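Local structure of cyclodipeptide synthase, BtCDPS (Bacillus thermoamylovorans, 6ZTU) at residues K69-A74 with V174-A179; K138-C143 with M169-V174; M146-L151 with I163-N168. The protein probably links two aminoacyl groups, in this family normally supplied by aminoacyl-tRNAs, into a cyclic dipeptide. One frame throughout, in Å; residues are numbered along the deposited sequence. Where two conformers were deposited one is given.

In the fold
All three contacts use helix 167-191 or the residues leading into it, and their centres lie 9 to 10 Å apart on the same side of the chain's centre. Along the sequence the segments run 69-74, 138-143, 146-151, 163-168, 169-174 and 174-179, so interaction 3 closes the shortest span, interaction 2 the next and interaction 1 the longest. Interactions 2 and 3 join the consecutive helices 137-157 and 167-191, which are linked through the loop that carries Ile165; interaction 1 adds the short helix 68-74, and Val174 belongs to both 1 and 2. Together they assemble a helical layer beside the mixed sheet of this HUP-clan protein, and only interaction 1 includes a residue of the diol-binding pocket.

Interaction 1: K69-A74 with V174-A179; sequences KNLLEA and VKYVLA
Leu71 of helix 68-74 sets its CD1 methyl squarely over one face of the Tyr176 ring, in a CH-pi contact with CD1 3.9 Å from the centroid and 5° off the ring normal. The second branch of the fork works lower down: Leu71 CD2 lies 4.0 Å from Tyr176 CB, so ring and CB are covered together. In Tyr176, chi1 of 177° sends the ring toward helix 68-74 and chi2 of 89° turns its face to Leu71. Phe113 meets the same tyrosine edge-to-face, and the bound hexanediol touches it too.

Next to this apolar patch lies the buried amide of Asn70. Helix 167-191 is kinked here, with Lys175 N and Tyr176 N making no bond to the turn before, and Asn70 ND2 donates to the His172 carbonyl. Lys69 NZ bonds weakly to Asn70 OD1 at 3.3 Å and forms a salt bridge with Glu73 OE1 at 3.0 Å. The loose side is Lys175: its CD rests 3.5 Å from Asn70 ND2, and the chain then bends away toward solvent.

A serine in place of Tyr176 would probably leave Leu71 CD1 without its platform and open a gap beside the diol. Dispersion thus binds the buried side of the interface, while the amide of Asn70 ties the two helices together at the kink.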
ATOM      1  N   LYS A  69      -2.069   7.047 -12.041  1.00 31.23           N
ATOM      2  CA  LYS A  69      -2.840   7.844 -12.997  1.00 31.66           C
ATOM      3  C   LYS A  69      -4.144   7.151 -13.386  1.00 30.67           C
ATOM      4  O   LYS A  69      -5.137   7.827 -13.682  1.00 32.12           O
ATOM      5  CB  LYS A  69      -1.994   8.153 -14.237  1.00 30.43           C
ATOM      6  CG  LYS A  69      -1.806   7.010 -15.212  1.00 34.23           C
ATOM      7  CD  LYS A  69      -0.884   7.429 -16.361  1.00 40.12           C
ATOM      8  CE  LYS A  69      -1.304   6.804 -17.690  1.00 44.24           C
ATOM      9  NZ  LYS A  69      -2.162   5.585 -17.535  1.00 45.96           N
ATOM     10  N   ASN A  70      -4.173   5.813 -13.365  1.00 29.10           N
ATOM     11  CA  ASN A  70      -5.388   5.082 -13.724  1.00 31.80           C
ATOM     12  C   ASN A  70      -6.543   5.426 -12.805  1.00 33.82           C
ATOM     13  O   ASN A  70      -7.705   5.424 -13.239  1.00 32.77           O
ATOM     14  CB  ASN A  70      -5.147   3.572 -13.683  1.00 30.02           C
ATOM     15  CG  ASN A  70      -4.196   3.112 -14.749  1.00 29.76           C
ATOM     16  OD1 ASN A  70      -3.180   3.766 -14.998  1.00 36.17           O
ATOM     17  ND2 ASN A  70      -4.506   1.990 -15.395  1.00 29.71           N
ATOM     18  N   LEU A  71      -6.249   5.700 -11.529  1.00 30.22           N
ATOM     19  CA  LEU A  71      -7.299   6.046 -10.582  1.00 31.51           C
ATOM     20  C   LEU A  71      -7.976   7.346 -10.988  1.00 36.45           C
ATOM     21  O   LEU A  71      -9.194   7.492 -10.847  1.00 37.33           O
ATOM     22  CB  LEU A  71      -6.722   6.161  -9.168  1.00 28.31           C
ATOM     23  CG  LEU A  71      -5.997   4.930  -8.610  1.00 27.80           C
ATOM     24  CD1 LEU A  71      -5.502   5.235  -7.213  1.00 27.88           C
ATOM     25  CD2 LEU A  71      -6.906   3.696  -8.601  1.00 31.21           C
ATOM     26  N   LEU A  72      -7.201   8.296 -11.507  1.00 35.01           N
ATOM     27  CA  LEU A  72      -7.779   9.548 -11.981  1.00 37.44           C
ATOM     28  C   LEU A  72      -8.417   9.381 -13.357  1.00 35.85           C
ATOM     29  O   LEU A  72      -9.528   9.868 -13.587  1.00 42.19           O
ATOM     30  CB  LEU A  72      -6.705  10.640 -11.994  1.00 33.33           C
ATOM     31  CG  LEU A  72      -5.982  10.931 -10.667  1.00 36.66           C
ATOM     32  CD1 LEU A  72      -4.866  11.957 -10.861  1.00 39.97           C
ATOM     33  CD2 LEU A  72      -6.942  11.389  -9.579  1.00 37.14           C
ATOM     34  N   GLU A  73      -7.753   8.662 -14.267  1.00 33.61           N
ATOM     35  CA  GLU A  73      -8.310   8.436 -15.598  1.00 34.46           C
ATOM     36  C   GLU A  73      -9.666   7.749 -15.530  1.00 43.10           C
ATOM     37  O   GLU A  73     -10.530   7.977 -16.385  1.00 39.93           O
ATOM     38  CB  GLU A  73      -7.340   7.607 -16.437  1.00 35.83           C
ATOM     39  CG  GLU A  73      -6.053   8.341 -16.761  1.00 34.21           C
ATOM     40  CD  GLU A  73      -5.086   7.490 -17.526  1.00 38.20           C
ATOM     41  OE1 GLU A  73      -5.094   6.254 -17.352  1.00 36.57           O
ATOM     42  OE2 GLU A  73      -4.310   8.056 -18.317  1.00 39.85           O
ATOM     43  N   ALA A  74      -9.868   6.890 -14.528  1.00 39.54           N
ATOM     44  CA  ALA A  74     -11.159   6.223 -14.398  1.00 41.54           C
ATOM     45  C   ALA A  74     -12.228   7.170 -13.867  1.00 38.45           C
ATOM     46  O   ALA A  74     -13.411   7.001 -14.180  1.00 49.51           O
ATOM     47  CB  ALA A  74     -11.029   4.998 -13.490  1.00 32.40           C
ATOM     48  N   VAL A 174      -8.071  -1.342 -11.828  1.00 24.47           N
ATOM     49  CA  VAL A 174      -7.511  -2.542 -11.202  1.00 22.29           C
ATOM     50  C   VAL A 174      -6.053  -2.739 -11.615  1.00 23.47           C
ATOM     51  O   VAL A 174      -5.317  -3.488 -10.956  1.00 25.67           O
ATOM     52  CB  VAL A 174      -8.380  -3.784 -11.504  1.00 24.84           C
ATOM     53  CG1 VAL A 174      -8.055  -4.374 -12.865  1.00 25.14           C
ATOM     54  CG2 VAL A 174      -8.225  -4.851 -10.395  1.00 25.21           C
ATOM     55  N   LYS A 175      -5.597  -2.064 -12.674  1.00 25.24           N
ATOM     56  CA  LYS A 175      -4.176  -2.113 -12.994  1.00 25.79           C
ATOM     57  C   LYS A 175      -3.338  -1.568 -11.845  1.00 22.72           C
ATOM     58  O   LYS A 175      -2.218  -2.047 -11.608  1.00 23.46           O
ATOM     59  CB  LYS A 175      -3.910  -1.348 -14.292  1.00 28.50           C
ATOM     60  CG  LYS A 175      -4.475  -2.074 -15.503  1.00 35.79           C
ATOM     61  CD  LYS A 175      -4.440  -1.212 -16.748  1.00 44.77           C
ATOM     62  CE  LYS A 175      -5.144  -1.922 -17.890  1.00 48.95           C
ATOM     63  NZ  LYS A 175      -4.621  -3.310 -18.030  1.00 49.85           N
ATOM     64  N   TYR A 176      -3.859  -0.567 -11.133  1.00 21.64           N
ATOM     65  CA  TYR A 176      -3.218  -0.067  -9.920  1.00 22.94           C
ATOM     66  C   TYR A 176      -3.146  -1.153  -8.850  1.00 23.84           C
ATOM     67  O   TYR A 176      -2.096  -1.374  -8.229  1.00 21.75           O
ATOM     68  CB  TYR A 176      -3.998   1.148  -9.415  1.00 22.38           C
ATOM     69  CG  TYR A 176      -3.499   1.736  -8.119  1.00 23.17           C
ATOM     70  CD1 TYR A 176      -2.527   2.723  -8.108  1.00 24.09           C
ATOM     71  CD2 TYR A 176      -4.024   1.325  -6.907  1.00 26.66           C
ATOM     72  CE1 TYR A 176      -2.064   3.256  -6.922  1.00 25.14           C
ATOM     73  CE2 TYR A 176      -3.570   1.853  -5.726  1.00 29.28           C
ATOM     74  CZ  TYR A 176      -2.591   2.819  -5.739  1.00 29.40           C
ATOM     75  OH  TYR A 176      -2.147   3.352  -4.556  1.00 38.07           O
ATOM     76  N   VAL A 177      -4.274  -1.813  -8.601  1.00 21.17           N
ATOM     77  CA  VAL A 177      -4.342  -2.874  -7.592  1.00 19.29           C
ATOM     78  C   VAL A 177      -3.323  -3.963  -7.900  1.00 22.05           C
ATOM     79  O   VAL A 177      -2.565  -4.406  -7.023  1.00 20.04           O
ATOM     80  CB  VAL A 177      -5.770  -3.447  -7.535  1.00 19.76           C
ATOM     81  CG1 VAL A 177      -5.826  -4.677  -6.627  1.00 20.10           C
ATOM     82  CG2 VAL A 177      -6.742  -2.397  -7.036  1.00 20.19           C
ATOM     83  N   LEU A 178      -3.298  -4.427  -9.152  1.00 18.95           N
ATOM     84  CA  LEU A 178      -2.418  -5.537  -9.489  1.00 19.69           C
ATOM     85  C   LEU A 178      -0.953  -5.140  -9.353  1.00 21.85           C
ATOM     86  O   LEU A 178      -0.129  -5.965  -8.943  1.00 20.75           O
ATOM     87  CB  LEU A 178      -2.718  -6.045 -10.901  1.00 21.20           C
ATOM     88  CG  LEU A 178      -4.169  -6.509 -11.111  1.00 20.60           C
ATOM     89  CD1 LEU A 178      -4.405  -6.994 -12.544  1.00 26.66           C
ATOM     90  CD2 LEU A 178      -4.573  -7.591 -10.109  1.00 25.22           C
ATOM     91  N   ALA A 179      -0.613  -3.882  -9.672  1.00 21.04           N
ATOM     92  CA  ALA A 179       0.768  -3.425  -9.569  1.00 19.90           C
ATOM     93  C   ALA A 179       1.233  -3.266  -8.122  1.00 21.73           C
ATOM     94  O   ALA A 179       2.430  -3.431  -7.849  1.00 24.18           O
ATOM     95  CB  ALA A 179       0.938  -2.091 -10.310  1.00 21.93           C
TER

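Interaction 2: K138-C143 with M169-V174; sequences KFRKSC and MLFHAV
Arg140 NH1 is hydrogen-bonded to the carbonyl O of Phe133, which anchors one end of the guanidinium while the rest of the group meets Phe171 across the contact. Arg140 was deposited in two conformers, and everything said of it holds for the one given. Straight from CG to NE, the arginine chain crosses the phenylalanine at about a right angle. The ring turns its edge, at CE1 and CZ, to one face of the guanidinium, and NE lies in the ring plane; the two planes are 51° apart. Arg140 CZ is 3.6 Å from Phe171 CE1.

Toward the protein interior the contact becomes apolar. Val174 CG2 lies 4.0 Å from Cys143 CB and 3.5 Å from Cys143 O, touching both the side chain and the main chain of the opposing helix. This branch is the one trans to the valine's own N, whereas CG1 takes the crowded position between N and the carbonyl carbon (chi1 82°). The cysteine sulfur turns the other way: SG sits 3.5 Å above the plane of the Phe139 ring, displaced toward its rim.

Helices 137-157 and 167-191 meet here with helix 120-135 as a third partner, since its Phe133 packs against Cys143, Phe171 and Val174 and also supplies the carbonyl that holds Arg140.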
ATOM      1  N   LYS A 138     -12.792 -16.036  -8.679  1.00 22.71           N
ATOM      2  CA  LYS A 138     -12.913 -15.619  -7.284  1.00 22.25           C
ATOM      3  C   LYS A 138     -11.845 -14.593  -6.929  1.00 20.50           C
ATOM      4  O   LYS A 138     -12.134 -13.579  -6.284  1.00 22.32           O
ATOM      5  CB  LYS A 138     -12.809 -16.844  -6.372  1.00 22.06           C
ATOM      6  CG  LYS A 138     -12.998 -16.581  -4.889  1.00 22.43           C
ATOM      7  CD  LYS A 138     -12.696 -17.870  -4.119  1.00 26.15           C
ATOM      8  CE  LYS A 138     -12.608 -17.643  -2.626  1.00 27.76           C
ATOM      9  NZ  LYS A 138     -13.952 -17.440  -2.013  1.00 27.45           N
ATOM     10  N   PHE A 139     -10.613 -14.829  -7.364  1.00 22.01           N
ATOM     11  CA  PHE A 139      -9.551 -13.858  -7.127  1.00 22.33           C
ATOM     12  C   PHE A 139      -9.793 -12.575  -7.922  1.00 22.34           C
ATOM     13  O   PHE A 139      -9.610 -11.465  -7.401  1.00 20.50           O
ATOM     14  CB  PHE A 139      -8.209 -14.483  -7.502  1.00 20.31           C
ATOM     15  CG  PHE A 139      -7.033 -13.618  -7.189  1.00 19.36           C
ATOM     16  CD1 PHE A 139      -6.654 -13.384  -5.869  1.00 22.20           C
ATOM     17  CD2 PHE A 139      -6.297 -13.038  -8.218  1.00 21.75           C
ATOM     18  CE1 PHE A 139      -5.554 -12.588  -5.581  1.00 23.55           C
ATOM     19  CE2 PHE A 139      -5.187 -12.233  -7.925  1.00 23.91           C
ATOM     20  CZ  PHE A 139      -4.827 -12.015  -6.611  1.00 22.84           C
ATOM     21  N   ARG A 140     -10.219 -12.725  -9.176  1.00 23.66           N
ATOM     22  CA  ARG A 140     -10.559 -11.567 -10.004  0.53 24.80           C
ATOM     23  C   ARG A 140     -11.608 -10.712  -9.315  1.00 24.41           C
ATOM     24  O   ARG A 140     -11.482  -9.477  -9.256  1.00 25.80           O
ATOM     25  CB  ARG A 140     -11.048 -12.067 -11.369  0.53 24.59           C
ATOM     26  CG  ARG A 140     -11.259 -11.027 -12.472  0.53 25.53           C
ATOM     27  CD  ARG A 140     -11.794 -11.771 -13.692  0.53 28.97           C
ATOM     28  NE  ARG A 140     -12.056 -10.947 -14.863  0.53 31.23           N
ATOM     29  CZ  ARG A 140     -11.160 -10.697 -15.814  0.53 32.64           C
ATOM     30  NH1 ARG A 140      -9.931 -11.186 -15.721  0.53 31.22           N
ATOM     31  NH2 ARG A 140     -11.490  -9.950 -16.854  0.53 35.11           N
ATOM     32  N   LYS A 141     -12.650 -11.341  -8.768  1.00 23.39           N
ATOM     33  CA  LYS A 141     -13.703 -10.605  -8.087  1.00 23.26           C
ATOM     34  C   LYS A 141     -13.152  -9.802  -6.911  1.00 25.67           C
ATOM     35  O   LYS A 141     -13.522  -8.639  -6.720  1.00 24.05           O
ATOM     36  CB  LYS A 141     -14.791 -11.583  -7.631  1.00 25.56           C
ATOM     37  CG  LYS A 141     -16.039 -10.954  -7.056  1.00 27.47           C
ATOM     38  CD  LYS A 141     -17.102 -12.042  -6.786  1.00 26.46           C
ATOM     39  CE  LYS A 141     -18.381 -11.455  -6.171  1.00 31.13           C
ATOM     40  NZ  LYS A 141     -18.174 -10.907  -4.802  1.00 33.01           N
ATOM     41  N   SER A 142     -12.252 -10.400  -6.119  1.00 21.32           N
ATOM     42  CA  SER A 142     -11.672  -9.680  -4.982  1.00 21.17           C
ATOM     43  C   SER A 142     -10.797  -8.519  -5.438  1.00 21.47           C
ATOM     44  O   SER A 142     -10.792  -7.453  -4.805  1.00 24.13           O
ATOM     45  CB  SER A 142     -10.840 -10.638  -4.129  1.00 25.65           C
ATOM     46  OG  SER A 142     -11.684 -11.401  -3.298  1.00 26.00           O
ATOM     47  N   CYS A 143     -10.027  -8.722  -6.502  1.00 21.47           N
ATOM     48  CA  CYS A 143      -9.209  -7.624  -7.015  1.00 20.34           C
ATOM     49  C   CYS A 143     -10.080  -6.483  -7.518  1.00 23.44           C
ATOM     50  O   CYS A 143      -9.771  -5.315  -7.277  1.00 21.49           O
ATOM     51  CB  CYS A 143      -8.288  -8.102  -8.135  1.00 23.12           C
ATOM     52  SG  CYS A 143      -6.979  -9.240  -7.588  1.00 22.89           S
ATOM     53  N   MET A 169     -14.422   1.382 -15.758  1.00 34.48           N
ATOM     54  CA  MET A 169     -13.681   2.086 -14.722  1.00 35.26           C
ATOM     55  C   MET A 169     -12.943   1.097 -13.825  1.00 35.02           C
ATOM     56  O   MET A 169     -11.754   1.273 -13.538  1.00 30.06           O
ATOM     57  CB  MET A 169     -14.630   2.958 -13.899  1.00 33.93           C
ATOM     58  CG  MET A 169     -15.085   4.236 -14.613  1.00 36.65           C
ATOM     59  SD  MET A 169     -16.480   5.030 -13.778  1.00 37.11           S
ATOM     60  CE  MET A 169     -15.761   5.495 -12.199  1.00 38.85           C
ATOM     61  N   LEU A 170     -13.641   0.046 -13.381  1.00 33.09           N
ATOM     62  CA  LEU A 170     -13.036  -0.939 -12.484  1.00 30.85           C
ATOM     63  C   LEU A 170     -11.843  -1.626 -13.128  1.00 28.60           C
ATOM     64  O   LEU A 170     -10.816  -1.851 -12.473  1.00 28.67           O
ATOM     65  CB  LEU A 170     -14.069  -1.992 -12.078  1.00 31.46           C
ATOM     66  CG  LEU A 170     -15.213  -1.545 -11.175  1.00 32.01           C
ATOM     67  CD1 LEU A 170     -16.199  -2.695 -10.957  1.00 39.85           C
ATOM     68  CD2 LEU A 170     -14.686  -1.033  -9.853  1.00 30.07           C
ATOM     69  N   PHE A 171     -11.970  -2.000 -14.399  1.00 29.17           N
ATOM     70  CA  PHE A 171     -10.886  -2.725 -15.050  1.00 29.88           C
ATOM     71  C   PHE A 171      -9.713  -1.811 -15.360  1.00 30.53           C
ATOM     72  O   PHE A 171      -8.572  -2.278 -15.414  1.00 31.00           O
ATOM     73  CB  PHE A 171     -11.392  -3.423 -16.313  1.00 33.14           C
ATOM     74  CG  PHE A 171     -11.967  -4.792 -16.052  1.00 34.21           C
ATOM     75  CD1 PHE A 171     -11.153  -5.911 -16.092  1.00 36.96           C
ATOM     76  CD2 PHE A 171     -13.310  -4.955 -15.736  1.00 41.17           C
ATOM     77  CE1 PHE A 171     -11.662  -7.163 -15.840  1.00 37.73           C
ATOM     78  CE2 PHE A 171     -13.834  -6.215 -15.484  1.00 42.85           C
ATOM     79  CZ  PHE A 171     -13.009  -7.323 -15.538  1.00 41.45           C
ATOM     80  N   HIS A 172      -9.960  -0.511 -15.553  1.00 28.34           N
ATOM     81  CA  HIS A 172      -8.845   0.411 -15.736  1.00 30.62           C
ATOM     82  C   HIS A 172      -8.097   0.626 -14.427  1.00 27.70           C
ATOM     83  O   HIS A 172      -6.862   0.551 -14.385  1.00 29.71           O
ATOM     84  CB  HIS A 172      -9.336   1.743 -16.297  1.00 30.66           C
ATOM     85  CG  HIS A 172      -8.232   2.628 -16.798  1.00 28.09           C
ATOM     86  ND1 HIS A 172      -7.403   2.265 -17.835  1.00 36.29           N
ATOM     87  CD2 HIS A 172      -7.825   3.856 -16.401  1.00 30.07           C
ATOM     88  CE1 HIS A 172      -6.533   3.235 -18.059  1.00 34.70           C
ATOM     89  NE2 HIS A 172      -6.770   4.213 -17.206  1.00 31.75           N
ATOM     90  N   ALA A 173      -8.834   0.890 -13.341  1.00 28.09           N
ATOM     91  CA  ALA A 173      -8.215   1.120 -12.042  1.00 26.14           C
ATOM     92  C   ALA A 173      -7.629  -0.148 -11.420  1.00 26.38           C
ATOM     93  O   ALA A 173      -6.770  -0.042 -10.539  1.00 25.37           O
ATOM     94  CB  ALA A 173      -9.226   1.731 -11.081  1.00 28.29           C
ATOM     95  N   VAL A 174      -8.071  -1.342 -11.828  1.00 24.47           N
ATOM     96  CA  VAL A 174      -7.511  -2.542 -11.202  1.00 22.29           C
ATOM     97  C   VAL A 174      -6.053  -2.739 -11.615  1.00 23.47           C
ATOM     98  O   VAL A 174      -5.317  -3.488 -10.956  1.00 25.67           O
ATOM     99  CB  VAL A 174      -8.380  -3.784 -11.504  1.00 24.84           C
ATOM    100  CG1 VAL A 174      -8.055  -4.374 -12.865  1.00 25.14           C
ATOM    101  CG2 VAL A 174      -8.225  -4.851 -10.395  1.00 25.21           C
TER

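Interaction 3: M146-L151 with I163-N168; sequences MSHDAL and IEITDN
His148 and Ile165 mark the closest backbone approach, CA to CA 7.5 Å, where helix 137-157 passes an extended strip of chain that turns at Thr166 into helix 167-191. Ile165 is the hub of the contact: more than half of the surface buried between the two segments is its own. Its CD1 methyl lies over one face of the His148 imidazole, a CH-pi contact 4.0 Å from the ring centroid to CD1 and 19° off the normal. The methyl is displaced toward the rim of the ring, and His148 NE2, at 3.8 Å from Ile165 CD1, is the nearest ring atom.

The other branch of the isoleucine is wedged between two partners. Ile165 CG2 is 4.0 Å from His148 CD2 and 4.1 Å from Leu151 CD1, so it bridges neighbouring turns of the helix. This division of labour follows from the torsions of Ile165: CG2 stands trans to the main-chain N, while CG1 sits beside that N (chi1 -63°) and carries CD1 outward in an extended chain (chi2 179°) across the imidazole.

Leu170, on the first turns of helix 167-191, packs on both His148 and Ile165, and Ser147 OG donates a hydrogen bond to the Leu170 carbonyl, a polar link between the two helices beside this contact. Thr166 is the N-cap of that helix, its OG1 bonded to Met169 N, which fixes the turn just after Ile165. Leu151 in turn reaches Ala74 of helix 68-74.

Across the two segments the join is apolar, van der Waals packing with a CH-pi contact. His148 contributes the face of its ring to a methyl, while the polar work of starting the helix falls to Thr166.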
ATOM      1  N   MET A 146     -11.210  -4.475  -4.647  1.00 24.32           N
ATOM      2  CA  MET A 146     -10.193  -3.511  -4.236  1.00 23.71           C
ATOM      3  C   MET A 146     -10.202  -2.304  -5.160  1.00 25.05           C
ATOM      4  O   MET A 146      -9.995  -1.168  -4.718  1.00 26.64           O
ATOM      5  CB  MET A 146      -8.802  -4.152  -4.241  1.00 24.82           C
ATOM      6  CG  MET A 146      -8.502  -4.985  -3.033  1.00 28.06           C
ATOM      7  SD  MET A 146      -6.754  -5.474  -2.994  1.00 25.89           S
ATOM      8  CE  MET A 146      -5.980  -3.923  -2.557  1.00 26.19           C
ATOM      9  N   SER A 147     -10.415  -2.544  -6.452  1.00 21.74           N
ATOM     10  CA  SER A 147     -10.496  -1.454  -7.422  1.00 23.26           C
ATOM     11  C   SER A 147     -11.694  -0.561  -7.122  1.00 26.42           C
ATOM     12  O   SER A 147     -11.592   0.671  -7.127  1.00 25.61           O
ATOM     13  CB  SER A 147     -10.594  -2.039  -8.833  1.00 23.79           C
ATOM     14  OG  SER A 147     -10.699  -1.001  -9.795  1.00 28.31           O
ATOM     15  N   HIS A 148     -12.839  -1.179  -6.850  1.00 24.27           N
ATOM     16  CA  HIS A 148     -14.032  -0.418  -6.492  1.00 27.54           C
ATOM     17  C   HIS A 148     -13.785   0.438  -5.257  1.00 30.34           C
ATOM     18  O   HIS A 148     -14.174   1.610  -5.217  1.00 31.92           O
ATOM     19  CB  HIS A 148     -15.199  -1.383  -6.270  1.00 30.71           C
ATOM     20  CG  HIS A 148     -16.536  -0.711  -6.226  1.00 32.60           C
ATOM     21  ND1 HIS A 148     -16.973   0.001  -5.129  1.00 37.26           N
ATOM     22  CD2 HIS A 148     -17.523  -0.628  -7.148  1.00 35.36           C
ATOM     23  CE1 HIS A 148     -18.175   0.490  -5.375  1.00 35.05           C
ATOM     24  NE2 HIS A 148     -18.534   0.121  -6.593  1.00 34.52           N
ATOM     25  N   ASP A 149     -13.145  -0.138  -4.233  1.00 26.79           N
ATOM     26  CA  ASP A 149     -12.819   0.618  -3.025  1.00 29.55           C
ATOM     27  C   ASP A 149     -11.963   1.829  -3.357  1.00 31.43           C
ATOM     28  O   ASP A 149     -12.198   2.934  -2.849  1.00 30.64           O
ATOM     29  CB  ASP A 149     -12.062  -0.262  -2.029  1.00 31.34           C
ATOM     30  CG  ASP A 149     -12.915  -1.347  -1.416  1.00 37.10           C
ATOM     31  OD1 ASP A 149     -14.155  -1.339  -1.587  1.00 33.01           O
ATOM     32  OD2 ASP A 149     -12.312  -2.228  -0.762  1.00 38.13           O
ATOM     33  N   ALA A 150     -10.932   1.624  -4.182  1.00 30.80           N
ATOM     34  CA  ALA A 150     -10.027   2.710  -4.541  1.00 29.70           C
ATOM     35  C   ALA A 150     -10.762   3.823  -5.278  1.00 29.86           C
ATOM     36  O   ALA A 150     -10.499   5.005  -5.040  1.00 31.86           O
ATOM     37  CB  ALA A 150      -8.875   2.172  -5.399  1.00 30.56           C
ATOM     38  N   LEU A 151     -11.686   3.466  -6.173  1.00 27.74           N
ATOM     39  CA  LEU A 151     -12.396   4.486  -6.947  1.00 30.20           C
ATOM     40  C   LEU A 151     -13.464   5.167  -6.108  1.00 35.00           C
ATOM     41  O   LEU A 151     -13.629   6.389  -6.183  1.00 38.70           O
ATOM     42  CB  LEU A 151     -13.025   3.873  -8.199  1.00 27.99           C
ATOM     43  CG  LEU A 151     -12.057   3.411  -9.292  1.00 26.38           C
ATOM     44  CD1 LEU A 151     -12.808   2.797 -10.454  1.00 29.35           C
ATOM     45  CD2 LEU A 151     -11.166   4.562  -9.776  1.00 31.64           C
ATOM     46  N   ILE A 163     -20.959   9.797  -9.411  1.00 61.65           N
ATOM     47  CA  ILE A 163     -20.555   9.030 -10.582  1.00 57.43           C
ATOM     48  C   ILE A 163     -20.911   7.565 -10.394  1.00 51.72           C
ATOM     49  O   ILE A 163     -20.653   6.977  -9.338  1.00 54.13           O
ATOM     50  CB  ILE A 163     -19.052   9.207 -10.849  1.00 53.76           C
ATOM     51  CG1 ILE A 163     -18.742  10.686 -11.061  1.00 59.42           C
ATOM     52  CG2 ILE A 163     -18.613   8.398 -12.057  1.00 53.26           C
ATOM     53  CD1 ILE A 163     -19.590  11.324 -12.149  1.00 55.29           C
ATOM     54  N   GLU A 164     -21.531   6.980 -11.415  1.00 43.79           N
ATOM     55  CA  GLU A 164     -21.646   5.534 -11.504  1.00 44.49           C
ATOM     56  C   GLU A 164     -20.262   4.935 -11.731  1.00 45.55           C
ATOM     57  O   GLU A 164     -19.511   5.406 -12.590  1.00 40.72           O
ATOM     58  CB  GLU A 164     -22.578   5.149 -12.653  1.00 44.40           C
ATOM     59  CG  GLU A 164     -22.966   3.686 -12.678  1.00 55.13           C
ATOM     60  CD  GLU A 164     -24.120   3.402 -13.627  1.00 67.99           C
ATOM     61  OE1 GLU A 164     -25.148   4.116 -13.549  1.00 73.03           O
ATOM     62  OE2 GLU A 164     -23.999   2.463 -14.447  1.00 68.10           O
ATOM     63  N   ILE A 165     -19.914   3.909 -10.960  1.00 42.75           N
ATOM     64  CA  ILE A 165     -18.655   3.193 -11.157  1.00 37.67           C
ATOM     65  C   ILE A 165     -18.931   2.026 -12.099  1.00 37.78           C
ATOM     66  O   ILE A 165     -19.588   1.052 -11.726  1.00 41.88           O
ATOM     67  CB  ILE A 165     -18.051   2.719  -9.832  1.00 35.57           C
ATOM     68  CG1 ILE A 165     -17.713   3.914  -8.952  1.00 34.31           C
ATOM     69  CG2 ILE A 165     -16.796   1.906 -10.094  1.00 37.99           C
ATOM     70  CD1 ILE A 165     -17.134   3.535  -7.612  1.00 38.29           C
ATOM     71  N   THR A 166     -18.430   2.126 -13.322  1.00 35.06           N
ATOM     72  CA  THR A 166     -18.682   1.143 -14.360  1.00 38.83           C
ATOM     73  C   THR A 166     -17.625   0.043 -14.329  1.00 44.22           C
ATOM     74  O   THR A 166     -16.608   0.135 -13.637  1.00 40.21           O
ATOM     75  CB  THR A 166     -18.693   1.812 -15.736  1.00 40.36           C
ATOM     76  OG1 THR A 166     -17.351   2.149 -16.118  1.00 44.95           O
ATOM     77  CG2 THR A 166     -19.533   3.088 -15.707  1.00 41.31           C
ATOM     78  N   ASP A 167     -17.878  -1.011 -15.106  1.00 42.88           N
ATOM     79  CA  ASP A 167     -16.888  -2.068 -15.255  1.00 40.70           C
ATOM     80  C   ASP A 167     -15.630  -1.545 -15.923  1.00 45.14           C
ATOM     81  O   ASP A 167     -14.515  -1.896 -15.521  1.00 41.06           O
ATOM     82  CB  ASP A 167     -17.462  -3.222 -16.064  1.00 46.89           C
ATOM     83  CG  ASP A 167     -18.409  -4.074 -15.265  1.00 54.04           C
ATOM     84  OD1 ASP A 167     -18.897  -3.612 -14.207  1.00 55.81           O
ATOM     85  OD2 ASP A 167     -18.655  -5.217 -15.695  1.00 63.71           O
ATOM     86  N   ASN A 168     -15.785  -0.717 -16.960  1.00 41.64           N
ATOM     87  CA  ASN A 168     -14.612  -0.175 -17.633  1.00 44.49           C
ATOM     88  C   ASN A 168     -13.777   0.676 -16.688  1.00 38.81           C
ATOM     89  O   ASN A 168     -12.544   0.676 -16.781  1.00 40.21           O
ATOM     90  CB  ASN A 168     -15.029   0.622 -18.869  1.00 49.51           C
ATOM     91  CG  ASN A 168     -14.901  -0.190 -20.148  1.00 53.86           C
ATOM     92  OD1 ASN A 168     -15.773  -1.001 -20.480  1.00 56.96           O
ATOM     93  ND2 ASN A 168     -13.802   0.012 -20.864  1.00 57.74           N
TER